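Long-range contacts in secretory-abundant heat soluble protein 1 (Ramazzottius varieornatus, PDB 5XNA), which acts as a secreted, heat-soluble molecular shield when water is scarce, supporting desiccation tolerance in tardigrades: residues E19-F24 / K121-G126; T41-W46 / H54-P59; D66-L71 / I84-T89; W12-R17 / A130-K135. All blocks are in the same frame, centred on the assembly; numbering follows the deposited sequence.

Contact 1: residues E19-F24 / K121-G126. With ZN (zinc ion), chain D; SHV (heptanoic acid), chain O.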
# COMPACT_ATOMS: atom_id res chain seq x y z
N GLU A 19 10.88 6.65 -15.03
CA GLU A 19 11.34 5.26 -14.98
C GLU A 19 10.16 4.31 -15.03
O GLU A 19 9.29 4.34 -14.15
CB GLU A 19 12.18 5.01 -13.73
CG GLU A 19 12.78 3.60 -13.68
CD GLU A 19 13.60 3.38 -12.44
OE1 GLU A 19 14.73 3.92 -12.38
OE2 GLU A 19 13.14 2.66 -11.53
N ASN A 20 10.15 3.44 -16.04
CA ASN A 20 9.24 2.30 -16.13
C ASN A 20 7.78 2.74 -16.20
O ASN A 20 6.88 1.98 -15.83
CB ASN A 20 9.44 1.32 -14.97
CG ASN A 20 8.94 -0.09 -15.29
OD1 ASN A 20 8.95 -0.50 -16.45
ND2 ASN A 20 8.52 -0.82 -14.26
N PHE A 21 7.54 3.96 -16.68
CA PHE A 21 6.19 4.52 -16.60
C PHE A 21 5.24 3.86 -17.59
O PHE A 21 4.07 3.64 -17.27
CB PHE A 21 6.24 6.03 -16.82
CG PHE A 21 4.95 6.73 -16.49
CD1 PHE A 21 4.59 6.96 -15.18
CD2 PHE A 21 4.10 7.15 -17.50
CE1 PHE A 21 3.39 7.61 -14.87
CE2 PHE A 21 2.91 7.79 -17.21
CZ PHE A 21 2.56 8.02 -15.89
N ASP A 22 5.72 3.50 -18.78
CA ASP A 22 4.81 2.87 -19.74
C ASP A 22 4.40 1.47 -19.30
O ASP A 22 3.29 1.02 -19.64
CB ASP A 22 5.44 2.82 -21.14
CG ASP A 22 5.59 4.20 -21.77
OD1 ASP A 22 4.97 5.15 -21.26
OD2 ASP A 22 6.30 4.32 -22.78
N ALA A 23 5.25 0.76 -18.56
CA ALA A 23 4.83 -0.52 -18.00
C ALA A 23 3.74 -0.33 -16.96
O ALA A 23 2.84 -1.17 -16.84
CB ALA A 23 6.03 -1.25 -17.39
N PHE A 24 3.82 0.76 -16.19
CA PHE A 24 2.76 1.06 -15.22
C PHE A 24 1.45 1.34 -15.93
O PHE A 24 0.40 0.80 -15.56
CB PHE A 24 3.16 2.24 -14.34
CG PHE A 24 2.03 2.78 -13.50
CD1 PHE A 24 1.63 2.12 -12.35
CD2 PHE A 24 1.35 3.94 -13.88
CE1 PHE A 24 0.58 2.61 -11.57
CE2 PHE A 24 0.31 4.44 -13.10
CZ PHE A 24 -0.08 3.77 -11.96
N LYS A 121 7.82 10.85 -7.39
CA LYS A 121 6.51 10.22 -7.34
C LYS A 121 6.66 8.76 -7.75
O LYS A 121 7.21 8.47 -8.82
CB LYS A 121 5.49 10.91 -8.24
CG LYS A 121 4.10 10.25 -8.17
CD LYS A 121 2.99 11.08 -8.81
CE LYS A 121 1.63 10.44 -8.57
NZ LYS A 121 0.53 11.04 -9.39
N THR A 122 6.16 7.86 -6.92
CA THR A 122 6.13 6.45 -7.25
C THR A 122 4.70 6.01 -7.51
O THR A 122 3.78 6.36 -6.76
CB THR A 122 6.75 5.63 -6.11
OG1 THR A 122 8.03 6.17 -5.78
CG2 THR A 122 6.90 4.17 -6.54
N TYR A 123 4.50 5.26 -8.59
CA TYR A 123 3.21 4.71 -8.98
C TYR A 123 3.32 3.19 -8.93
O TYR A 123 4.24 2.62 -9.51
CB TYR A 123 2.83 5.14 -10.40
CG TYR A 123 3.06 6.59 -10.78
CD1 TYR A 123 4.35 7.13 -10.86
CD2 TYR A 123 2.00 7.41 -11.13
CE1 TYR A 123 4.56 8.45 -11.24
CE2 TYR A 123 2.20 8.73 -11.51
CZ TYR A 123 3.48 9.25 -11.57
OH TYR A 123 3.67 10.56 -11.95
N LYS A 124 2.37 2.53 -8.26
CA LYS A 124 2.48 1.08 -8.11
C LYS A 124 1.12 0.42 -8.22
O LYS A 124 0.18 0.80 -7.51
CB LYS A 124 3.13 0.72 -6.77
CG LYS A 124 3.55 -0.74 -6.65
CD LYS A 124 4.25 -0.98 -5.32
CE LYS A 124 5.32 0.06 -5.06
NZ LYS A 124 6.01 -0.13 -3.75
N VAL A 125 1.02 -0.60 -9.08
CA VAL A 125 -0.20 -1.37 -9.23
C VAL A 125 0.22 -2.83 -9.28
O VAL A 125 1.03 -3.22 -10.12
CB VAL A 125 -1.02 -0.95 -10.48
CG1 VAL A 125 -0.20 -1.04 -11.79
CG2 VAL A 125 -2.35 -1.70 -10.54
N GLY A 126 -0.25 -3.60 -8.31
CA GLY A 126 0.31 -4.94 -8.12
C GLY A 126 1.82 -4.91 -8.01
O GLY A 126 2.38 -4.21 -7.16
ZN ZN D . 14.37 2.79 -9.61
C1 SHV O . 0.98 11.97 -13.39
O1 SHV O . 0.41 12.04 -12.28
O2 SHV O . 2.21 11.71 -13.44
C2 SHV O . 0.18 12.19 -14.68
C3 SHV O . -0.20 10.84 -15.30
C4 SHV O . -1.46 10.31 -14.62
C5 SHV O . -1.76 8.89 -15.10
C6 SHV O . -2.13 8.02 -13.90
C7 SHV O . -3.26 7.05 -14.27
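Phe21 and Phe24 of helix 21-27 pack against Tyr123 of strand 118-125 to make an aromatic cluster. The contact seats part of the helical cap on the inner wall of a barrel of the fatty-acid-binding-protein type. The two phenylalanines use Tyr123 in different ways. Phe21 points its ring edge at the tyrosine face, and the planes stand at 79°. This is a T-shaped (edge-to-face) pair with centroids 5.1 Å apart. Phe21 CE1 sits over the centre of the Tyr123 ring, 3.7 Å from Tyr123 CZ. Lys121 CG of the same strand lies over the opposite face, toward the rim, and the two contacts probably limit tipping of the ring.

Phe24 offers a face instead. Tyr123 CB lies over the centre of the Phe24 ring, 3.5 Å from its centroid, in a CH-pi contact. The two rings themselves meet obliquely, with planes at 52°. With CG beside the backbone N (chi1 -44°), the Tyr123 ring swings so that one face meets the Phe21 edge, while CB, placed by the strand, faces Phe24. Phe24 CD1 also meets Val125 CG1 at 3.7 Å. Ala130 and Ile108 add further contacts to Phe24.

The cluster borders the bound heptanoic acid. Ligand carbon C3 lies at the edge of Phe21, and C6 at the edge of Phe24. The carboxylate lies beyond Tyr123 OH. The Tyr123 OH to ligand O2 distance is very short, so its details are doubtful. Lys121, extended along its whole length, reaches the other oxygen, with NZ donating a hydrogen bond to ligand O1 at 3.1 Å.

Contact 2: residues T41-W46 / H54-P59. With MG (magnesium ion), chain E; SHV (heptanoic acid), chain O.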
# COMPACT_ATOMS: atom_id res chain seq x y z
N THR A 41 3.93 17.78 -16.95
CA THR A 41 2.88 17.52 -15.97
C THR A 41 3.17 18.36 -14.74
O THR A 41 4.32 18.50 -14.34
CB THR A 41 2.83 16.01 -15.60
OG1 THR A 41 2.54 15.24 -16.77
CG2 THR A 41 1.77 15.72 -14.51
N PHE A 42 2.13 18.95 -14.16
CA PHE A 42 2.27 19.76 -12.96
C PHE A 42 1.44 19.16 -11.85
O PHE A 42 0.29 18.74 -12.06
CB PHE A 42 1.85 21.21 -13.18
CG PHE A 42 2.62 21.91 -14.27
CD1 PHE A 42 2.24 21.78 -15.59
CD2 PHE A 42 3.72 22.70 -13.96
CE1 PHE A 42 2.94 22.42 -16.60
CE2 PHE A 42 4.42 23.34 -14.96
CZ PHE A 42 4.03 23.20 -16.28
N HIS A 43 2.02 19.12 -10.65
CA HIS A 43 1.30 18.80 -9.43
C HIS A 43 1.39 20.02 -8.53
O HIS A 43 2.50 20.46 -8.20
CB HIS A 43 1.88 17.57 -8.71
CG HIS A 43 1.60 16.27 -9.39
ND1 HIS A 43 0.44 15.56 -9.19
CD2 HIS A 43 2.34 15.54 -10.26
CE1 HIS A 43 0.46 14.46 -9.92
NE2 HIS A 43 1.61 14.42 -10.57
N LYS A 44 0.24 20.57 -8.15
CA LYS A 44 0.20 21.67 -7.19
C LYS A 44 -0.59 21.19 -5.99
O LYS A 44 -1.73 20.72 -6.14
CB LYS A 44 -0.43 22.93 -7.81
CG LYS A 44 0.36 23.46 -9.00
CD LYS A 44 -0.28 24.71 -9.62
CE LYS A 44 0.46 25.09 -10.89
NZ LYS A 44 -0.21 26.19 -11.64
N ILE A 45 0.02 21.26 -4.82
CA ILE A 45 -0.60 20.79 -3.59
C ILE A 45 -0.51 21.90 -2.56
O ILE A 45 0.59 22.40 -2.27
CB ILE A 45 0.06 19.51 -3.06
CG1 ILE A 45 0.05 18.43 -4.15
CG2 ILE A 45 -0.65 19.05 -1.81
CD1 ILE A 45 0.87 17.16 -3.81
N TRP A 46 -1.65 22.30 -2.01
CA TRP A 46 -1.67 23.37 -1.03
C TRP A 46 -2.84 23.14 -0.08
O TRP A 46 -3.73 22.33 -0.34
CB TRP A 46 -1.74 24.75 -1.71
CG TRP A 46 -3.05 25.14 -2.38
CD1 TRP A 46 -4.00 25.99 -1.88
CD2 TRP A 46 -3.53 24.72 -3.67
NE1 TRP A 46 -5.04 26.11 -2.77
CE2 TRP A 46 -4.78 25.35 -3.88
CE3 TRP A 46 -3.03 23.87 -4.66
CZ2 TRP A 46 -5.53 25.16 -5.05
CZ3 TRP A 46 -3.78 23.67 -5.82
CH2 TRP A 46 -5.02 24.32 -6.00
N HIS A 54 -5.27 19.32 -4.45
CA HIS A 54 -4.23 18.69 -5.26
C HIS A 54 -4.67 18.86 -6.71
O HIS A 54 -5.64 18.23 -7.14
CB HIS A 54 -4.06 17.21 -4.91
CG HIS A 54 -3.03 16.51 -5.75
ND1 HIS A 54 -2.87 15.13 -5.72
CD2 HIS A 54 -2.12 16.98 -6.63
CE1 HIS A 54 -1.91 14.79 -6.56
NE2 HIS A 54 -1.44 15.89 -7.13
N GLN A 55 -3.98 19.72 -7.45
CA GLN A 55 -4.33 19.99 -8.84
C GLN A 55 -3.30 19.31 -9.73
O GLN A 55 -2.10 19.56 -9.59
CB GLN A 55 -4.37 21.49 -9.13
CG GLN A 55 -4.92 21.77 -10.53
CD GLN A 55 -4.71 23.20 -10.94
OE1 GLN A 55 -3.60 23.61 -11.27
NE2 GLN A 55 -5.78 23.99 -10.90
N ILE A 56 -3.77 18.46 -10.64
CA ILE A 56 -2.91 17.80 -11.60
C ILE A 56 -3.22 18.38 -12.97
O ILE A 56 -4.39 18.43 -13.36
CB ILE A 56 -3.12 16.27 -11.61
CG1 ILE A 56 -2.93 15.69 -10.21
CG2 ILE A 56 -2.15 15.62 -12.59
CD1 ILE A 56 -4.22 15.52 -9.43
N SER A 57 -2.19 18.81 -13.69
CA SER A 57 -2.42 19.37 -15.02
C SER A 57 -1.42 18.81 -16.01
O SER A 57 -0.22 18.71 -15.72
CB SER A 57 -2.36 20.89 -15.00
OG SER A 57 -1.11 21.35 -14.56
N VAL A 58 -1.93 18.41 -17.18
CA VAL A 58 -1.12 18.01 -18.33
C VAL A 58 -1.60 18.89 -19.49
O VAL A 58 -2.54 18.51 -20.21
CB VAL A 58 -1.26 16.51 -18.66
CG1 VAL A 58 -0.22 16.11 -19.73
CG2 VAL A 58 -1.08 15.66 -17.41
N PRO A 59 -0.99 20.06 -19.70
CA PRO A 59 -1.50 20.99 -20.72
C PRO A 59 -1.55 20.41 -22.13
O PRO A 59 -2.52 20.70 -22.84
CB PRO A 59 -0.52 22.16 -20.61
CG PRO A 59 -0.09 22.13 -19.18
CD PRO A 59 0.07 20.68 -18.89
MG MG E . 2.49 13.01 -11.87
C1 SHV O . 0.98 11.97 -13.39
O1 SHV O . 0.41 12.04 -12.28
O2 SHV O . 2.21 11.71 -13.44
C2 SHV O . 0.18 12.19 -14.68
C3 SHV O . -0.20 10.84 -15.30
C4 SHV O . -1.46 10.31 -14.62
C5 SHV O . -1.76 8.89 -15.10
C6 SHV O . -2.13 8.02 -13.90
C7 SHV O . -3.26 7.05 -14.27
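His43 and His54 are joined by a hydrogen bond on the buried face of two paired strands. His43 ND1 donates to His54 NE2 at 2.8 Å, with an N-H...N angle of 160°. The bond lies close to both ring planes, and the rings meet rim to rim, 37° apart. His43 NE2 binds the magnesium ion at 2.1 Å, so both its ring nitrogens are engaged. Tyr88 holds His54 ND1 by a further hydrogen bond. Together these bonds should fix the rotation of both imidazoles. Packing here is close. Ile56 CD1 sits over the centre of the His54 ring, and Ile45 CD1 lies over the opposite face, nearer the rim. Ile56 runs alongside His43, with Ile56 CG1 3.5 Å from His43 ND1.

The strands form the beta hairpin 42-47/52-58 of the barrel wall. Phe42 pairs with Ser57 and Lys44 with Gln55 as antiparallel hydrogen-bonded pairs. His43 with Ile56 and Ile45 with His54 are the non-hydrogen-bonded pairs. The histidine face looks into the barrel, where the magnesium also takes both heptanoate oxygens and Tyr134 OH.

The face of Phe42, Lys44, Gln55 and Ser57 is looser and more open to solvent. Lys44 and Gln55 lie side by side, with Lys44 CD 3.9 Å from Gln55 OE1, while Gln55 NE2 bonds to Asp66. The exception is Phe42 CB, 3.3 Å from Ser57 OG. At the exposed end, Pro59 CG reaches the edge of the Phe42 ring, 4.0 Å from Phe42 CE1. Trp46, stacked on Trp3, brings CZ3 to within 4.0 Å of Gln55 CB.

Contact 3: residues D66-L71 / I84-T89. With EDO (1,2-ethanediol), chain G; EDO (1,2-ethanediol), chain I.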
# COMPACT_ATOMS: atom_id res chain seq x y z
N ASP A 66 -8.88 18.90 -10.31
CA ASP A 66 -8.75 19.54 -9.00
C ASP A 66 -9.29 18.57 -7.96
O ASP A 66 -10.50 18.42 -7.81
CB ASP A 66 -9.51 20.87 -8.98
CG ASP A 66 -9.07 21.82 -10.08
OD1 ASP A 66 -7.99 22.43 -9.94
OD2 ASP A 66 -9.80 21.98 -11.08
N VAL A 67 -8.39 17.90 -7.23
CA VAL A 67 -8.77 16.94 -6.21
C VAL A 67 -8.74 17.66 -4.87
O VAL A 67 -7.82 18.43 -4.59
CB VAL A 67 -7.82 15.73 -6.22
CG1 VAL A 67 -8.14 14.76 -5.10
CG2 VAL A 67 -7.88 15.02 -7.58
N ASN A 68 -9.77 17.47 -4.06
CA ASN A 68 -9.77 17.97 -2.70
C ASN A 68 -9.64 16.77 -1.77
O ASN A 68 -10.23 15.71 -2.03
CB ASN A 68 -11.05 18.74 -2.39
CG ASN A 68 -12.28 17.90 -2.58
OD1 ASN A 68 -12.74 17.69 -3.70
ND2 ASN A 68 -12.82 17.37 -1.47
N PHE A 69 -8.87 16.92 -0.70
CA PHE A 69 -8.75 15.82 0.24
C PHE A 69 -8.52 16.33 1.65
O PHE A 69 -7.98 17.42 1.86
CB PHE A 69 -7.64 14.82 -0.16
CG PHE A 69 -6.21 15.33 -0.03
CD1 PHE A 69 -5.50 15.18 1.15
CD2 PHE A 69 -5.55 15.89 -1.12
CE1 PHE A 69 -4.18 15.60 1.25
CE2 PHE A 69 -4.22 16.30 -1.03
CZ PHE A 69 -3.53 16.15 0.14
N LYS A 70 -8.96 15.52 2.61
CA LYS A 70 -8.54 15.60 3.99
C LYS A 70 -7.73 14.36 4.31
O LYS A 70 -8.08 13.26 3.88
CB LYS A 70 -9.77 15.70 4.91
CG LYS A 70 -10.66 16.91 4.64
CD LYS A 70 -11.79 17.01 5.66
CE LYS A 70 -12.71 18.20 5.36
NZ LYS A 70 -13.67 18.46 6.47
N LEU A 71 -6.63 14.54 5.02
CA LEU A 71 -5.81 13.39 5.37
C LEU A 71 -6.64 12.35 6.13
O LEU A 71 -7.45 12.70 6.99
CB LEU A 71 -4.60 13.83 6.20
CG LEU A 71 -3.60 14.67 5.38
CD1 LEU A 71 -2.58 15.35 6.27
CD2 LEU A 71 -2.88 13.80 4.34
N ILE A 84 -14.03 6.82 -8.84
CA ILE A 84 -12.70 6.48 -8.36
C ILE A 84 -12.62 6.91 -6.90
O ILE A 84 -12.93 8.06 -6.58
CB ILE A 84 -11.61 7.17 -9.19
CG1 ILE A 84 -11.53 6.55 -10.59
CG2 ILE A 84 -10.26 7.13 -8.49
CD1 ILE A 84 -10.24 6.88 -11.31
N LYS A 85 -12.22 5.99 -6.01
CA LYS A 85 -12.07 6.31 -4.59
C LYS A 85 -10.60 6.50 -4.26
O LYS A 85 -9.74 5.78 -4.76
CB LYS A 85 -12.65 5.20 -3.71
CG LYS A 85 -14.12 4.91 -4.00
CD LYS A 85 -14.56 3.61 -3.34
CE LYS A 85 -15.99 3.25 -3.74
NZ LYS A 85 -16.48 2.03 -3.03
N TYR A 86 -10.32 7.49 -3.41
CA TYR A 86 -8.94 7.73 -2.97
C TYR A 86 -8.92 8.05 -1.49
O TYR A 86 -9.90 8.51 -0.90
CB TYR A 86 -8.28 8.89 -3.74
CG TYR A 86 -9.05 10.19 -3.64
CD1 TYR A 86 -8.90 11.03 -2.55
CD2 TYR A 86 -9.96 10.54 -4.62
CE1 TYR A 86 -9.62 12.23 -2.46
CE2 TYR A 86 -10.67 11.73 -4.55
CZ TYR A 86 -10.51 12.56 -3.46
OH TYR A 86 -11.24 13.73 -3.39
N LYS A 87 -7.75 7.83 -0.88
CA LYS A 87 -7.54 8.28 0.49
C LYS A 87 -6.08 8.62 0.65
O LYS A 87 -5.22 7.76 0.43
CB LYS A 87 -7.97 7.23 1.53
CG LYS A 87 -7.70 7.74 2.95
CD LYS A 87 -7.91 6.69 4.02
CE LYS A 87 -9.32 6.16 4.01
NZ LYS A 87 -9.51 5.19 5.13
N TYR A 88 -5.80 9.89 0.98
CA TYR A 88 -4.44 10.34 1.19
C TYR A 88 -4.07 10.20 2.65
O TYR A 88 -4.87 10.52 3.52
CB TYR A 88 -4.29 11.83 0.82
CG TYR A 88 -4.32 12.13 -0.65
CD1 TYR A 88 -5.52 12.21 -1.34
CD2 TYR A 88 -3.15 12.40 -1.34
CE1 TYR A 88 -5.56 12.54 -2.69
CE2 TYR A 88 -3.16 12.73 -2.70
CZ TYR A 88 -4.37 12.80 -3.36
OH TYR A 88 -4.38 13.10 -4.70
N THR A 89 -2.84 9.73 2.91
CA THR A 89 -2.32 9.63 4.27
C THR A 89 -0.89 10.14 4.26
O THR A 89 -0.24 10.19 3.22
CB THR A 89 -2.35 8.18 4.81
OG1 THR A 89 -1.53 7.37 3.96
CG2 THR A 89 -3.77 7.62 4.80
C1 EDO G . -12.06 17.79 -12.23
O1 EDO G . -11.44 18.91 -11.57
C2 EDO G . -11.77 17.82 -13.73
O2 EDO G . -11.29 16.55 -14.17
C1 EDO I . -6.50 10.30 -8.27
O1 EDO I . -7.50 10.85 -9.14
C2 EDO I . -6.49 11.07 -6.95
O2 EDO I . -5.31 10.73 -6.23
O HOH W 1 -11.98 15.57 -5.45
O HOH W 2 -7.84 11.67 1.59
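The gap between strands 63-69 and 75-79, at the D-E position of the fatty-acid-binding-protein barrel, is spanned where Val67, Phe69 and Leu71 meet Tyr86 and Tyr88. The axes of strands 63-69 and 82-91 pass 8.5 Å apart at 59°, too far for ordinary sheet pairing. Side chains and waters fill in. Phe69 and Tyr88 form a face-to-face stack with centroids 3.9 Å apart and planes at 14°. Tyr88 CG lies over the centre of the Phe69 ring, and Tyr88 CD1 comes within 3.5 Å of Phe69 CG.

Tyr86 reaches further. With its CG between the backbone N and carbonyl carbon (chi1 57°), its ring is sent across to strand 63-69. Val67 CG1 rests on a face of this ring, 3.6 Å from Tyr86 CZ. Tyr86 OH donates to the backbone oxygen Asn68 O at 2.6 Å, nearly in line with the carbonyl bond. One water joins Asn68 N to Tyr86 OH. A second links the two backbones, donating to Lys70 O and accepting from Tyr88 N, each at 2.8 Å. Tyr88 OH, also bonded to His54, accepts from a 1,2-ethanediol that probably comes from the crystallisation liquor.

Strand 52-58 neighbours 63-69, with His54 and Ile56 touching Phe69 and Val67. Strand 82-91 is flanked by 75-79, whose Thr77 touches Tyr86, and on its other edge by 94-101, whose Leu95 and Ala97 pack on Tyr88.

Contact 4: residues W12-R17 / A130-K135. With MG (magnesium ion), chain E; SHV (heptanoic acid), chain O; EDO (1,2-ethanediol), chain F.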
# COMPACT_ATOMS: atom_id res chain seq x y z
N TRP A 12 4.92 21.71 -8.39
CA TRP A 12 5.90 20.75 -8.89
C TRP A 12 5.72 20.57 -10.39
O TRP A 12 4.59 20.58 -10.89
CB TRP A 12 5.74 19.39 -8.18
CG TRP A 12 5.80 19.51 -6.71
CD1 TRP A 12 4.75 19.54 -5.85
CD2 TRP A 12 6.99 19.58 -5.91
NE1 TRP A 12 5.20 19.65 -4.55
CE2 TRP A 12 6.57 19.68 -4.57
CE3 TRP A 12 8.36 19.60 -6.20
CZ2 TRP A 12 7.48 19.77 -3.51
CZ3 TRP A 12 9.26 19.69 -5.15
CH2 TRP A 12 8.81 19.78 -3.83
N GLU A 13 6.82 20.38 -11.10
CA GLU A 13 6.83 20.31 -12.55
C GLU A 13 7.66 19.12 -13.00
O GLU A 13 8.75 18.90 -12.46
CB GLU A 13 7.38 21.62 -13.14
CG GLU A 13 7.67 21.60 -14.61
CD GLU A 13 8.16 22.96 -15.08
OE1 GLU A 13 8.46 23.09 -16.28
OE2 GLU A 13 8.21 23.88 -14.24
N SER A 14 7.16 18.36 -13.96
CA SER A 14 7.85 17.12 -14.33
C SER A 14 9.18 17.43 -15.02
O SER A 14 9.37 18.50 -15.61
CB SER A 14 6.98 16.24 -15.22
OG SER A 14 6.61 16.89 -16.43
N THR A 15 10.11 16.48 -14.93
CA THR A 15 11.42 16.61 -15.54
C THR A 15 11.56 15.60 -16.68
O THR A 15 10.59 14.96 -17.10
CB THR A 15 12.51 16.41 -14.48
OG1 THR A 15 12.47 15.06 -14.01
CG2 THR A 15 12.31 17.36 -13.30
N ASP A 16 12.78 15.47 -17.19
CA ASP A 16 13.07 14.39 -18.13
C ASP A 16 13.28 13.05 -17.44
O ASP A 16 13.30 12.02 -18.12
CB ASP A 16 14.32 14.73 -18.96
CG ASP A 16 14.08 15.88 -19.92
OD1 ASP A 16 12.94 16.03 -20.40
OD2 ASP A 16 15.04 16.62 -20.20
N ARG A 17 13.45 13.04 -16.12
CA ARG A 17 13.71 11.81 -15.37
C ARG A 17 12.40 11.06 -15.15
O ARG A 17 11.47 11.60 -14.54
CB ARG A 17 14.38 12.13 -14.03
CG ARG A 17 15.80 12.70 -14.13
CD ARG A 17 16.32 13.05 -12.74
NE ARG A 17 15.91 14.38 -12.34
CZ ARG A 17 15.84 14.80 -11.07
NH1 ARG A 17 15.46 16.04 -10.81
NH2 ARG A 17 16.15 13.98 -10.08
N ALA A 130 6.48 2.32 -11.05
CA ALA A 130 7.06 3.36 -11.88
C ALA A 130 7.43 4.57 -11.03
O ALA A 130 6.95 4.74 -9.91
CB ALA A 130 6.13 3.78 -13.02
N LYS A 131 8.31 5.40 -11.57
CA LYS A 131 8.78 6.57 -10.86
C LYS A 131 8.85 7.74 -11.82
O LYS A 131 9.09 7.58 -13.02
CB LYS A 131 10.14 6.33 -10.22
CG LYS A 131 10.14 5.12 -9.31
CD LYS A 131 10.94 5.36 -8.09
CE LYS A 131 10.53 4.41 -6.99
NZ LYS A 131 10.82 4.99 -5.66
N ARG A 132 8.63 8.93 -11.27
CA ARG A 132 8.76 10.15 -12.04
C ARG A 132 9.27 11.23 -11.10
O ARG A 132 8.87 11.27 -9.93
CB ARG A 132 7.42 10.53 -12.66
CG ARG A 132 7.49 11.66 -13.60
CD ARG A 132 6.22 11.69 -14.42
NE ARG A 132 6.40 12.48 -15.61
CZ ARG A 132 5.40 13.06 -16.26
NH1 ARG A 132 4.15 12.93 -15.81
NH2 ARG A 132 5.66 13.75 -17.35
N TRP A 133 10.17 12.07 -11.58
CA TRP A 133 10.77 13.09 -10.74
C TRP A 133 10.30 14.47 -11.17
O TRP A 133 10.24 14.77 -12.36
CB TRP A 133 12.30 13.01 -10.77
CG TRP A 133 12.79 11.79 -10.04
CD1 TRP A 133 13.20 11.72 -8.75
CD2 TRP A 133 12.85 10.45 -10.55
NE1 TRP A 133 13.55 10.42 -8.43
CE2 TRP A 133 13.33 9.63 -9.52
CE3 TRP A 133 12.56 9.88 -11.80
CZ2 TRP A 133 13.53 8.26 -9.69
CZ3 TRP A 133 12.75 8.52 -11.96
CH2 TRP A 133 13.24 7.73 -10.91
N TYR A 134 10.02 15.30 -10.18
CA TYR A 134 9.49 16.64 -10.37
C TYR A 134 10.43 17.64 -9.71
O TYR A 134 11.07 17.35 -8.70
CB TYR A 134 8.09 16.75 -9.76
CG TYR A 134 7.08 15.93 -10.50
CD1 TYR A 134 7.03 14.54 -10.34
CD2 TYR A 134 6.16 16.53 -11.36
CE1 TYR A 134 6.10 13.77 -11.04
CE2 TYR A 134 5.24 15.77 -12.06
CZ TYR A 134 5.21 14.40 -11.89
OH TYR A 134 4.29 13.67 -12.60
N LYS A 135 10.50 18.84 -10.29
CA LYS A 135 11.24 19.93 -9.68
C LYS A 135 10.27 21.03 -9.24
O LYS A 135 9.19 21.20 -9.82
CB LYS A 135 12.27 20.51 -10.65
CG LYS A 135 11.66 21.16 -11.88
CD LYS A 135 12.72 21.54 -12.90
CE LYS A 135 12.08 22.01 -14.18
NZ LYS A 135 11.18 23.17 -13.92
MG MG E . 2.49 13.01 -11.87
C1 SHV O . 0.98 11.97 -13.39
O1 SHV O . 0.41 12.04 -12.28
O2 SHV O . 2.21 11.71 -13.44
C2 SHV O . 0.18 12.19 -14.68
C3 SHV O . -0.20 10.84 -15.30
C4 SHV O . -1.46 10.31 -14.62
C5 SHV O . -1.76 8.89 -15.10
C6 SHV O . -2.13 8.02 -13.90
C7 SHV O . -3.26 7.05 -14.27
C1 EDO F . 12.68 19.23 -17.91
O1 EDO F . 11.92 20.43 -17.71
C2 EDO F . 13.84 19.17 -16.92
O2 EDO F . 14.61 17.98 -17.13
O HOH W 3 9.21 13.27 -15.56
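The Arg17 guanidinium overlaps the base of the Trp133 side chain, with Trp133 CB over its centre. The guanidinium and indole planes are 16° apart, and Arg17 NH2 is 3.9 Å from Trp133 CD1. A bend at chi3 (-86°) folds the arginine back over the tryptophan. Glu118 forms a salt bridge with Arg17, and Glu120 accepts from Trp133 NE1.

Trp133 O takes two bonds from Thr15. Thr15 N donates at 3.1 Å, and Thr15 OG1 donates at 2.8 Å from above the carbonyl plane. The same OG1 accepts from Arg17 N, an ST turn at the corner of the strand. Here the first long strand of the barrel, 10-19, meets the last, 128-136, in antiparallel fashion, as in fatty-acid-binding proteins. Glu13 and Lys135 are a hydrogen-bonded pair, and Ser14 and Tyr134 a non-hydrogen-bonded one. Outside, Lys135 NZ makes a salt bridge to Glu13 OE2, with a weak hydrogen bond, while Lys40 holds Glu13 OE1.

Inside, Tyr134 OH reaches the magnesium at 2.0 Å. Ser14 CB lies 3.6 Å from Tyr134 CE2 and also lies over one face of the Arg132 guanidinium, toward its rim. That guanidinium meets heptanoate O2 in its own plane, with NH1 donating at 3.3 Å. His39 and Asn38 accept from Arg132 NH2. A water accepts from Arg132 NE and lies 2.7 Å from Thr15 O.

Overall arrangement
From the N terminus, strand 10-19 opens contact 4, which closes only at strand 128-136 and joins the first and last long strands of the barrel. Contact 1 is nested just inside it and ties the following helix to strand 118-125. Contacts 2 and 3 lie within both loops, one after the other, and none of the four cross. Contact 2 closes the short hairpin 42-47/52-58; contact 3 spans the gap beyond strand 63-69. His54 links contacts 2 and 3. Contacts 1, 2 and 4 converge on the heptanoic acid, and contacts 2 and 4 share the magnesium. Contact 3 lies across the chain's centre from contacts 1 and 4.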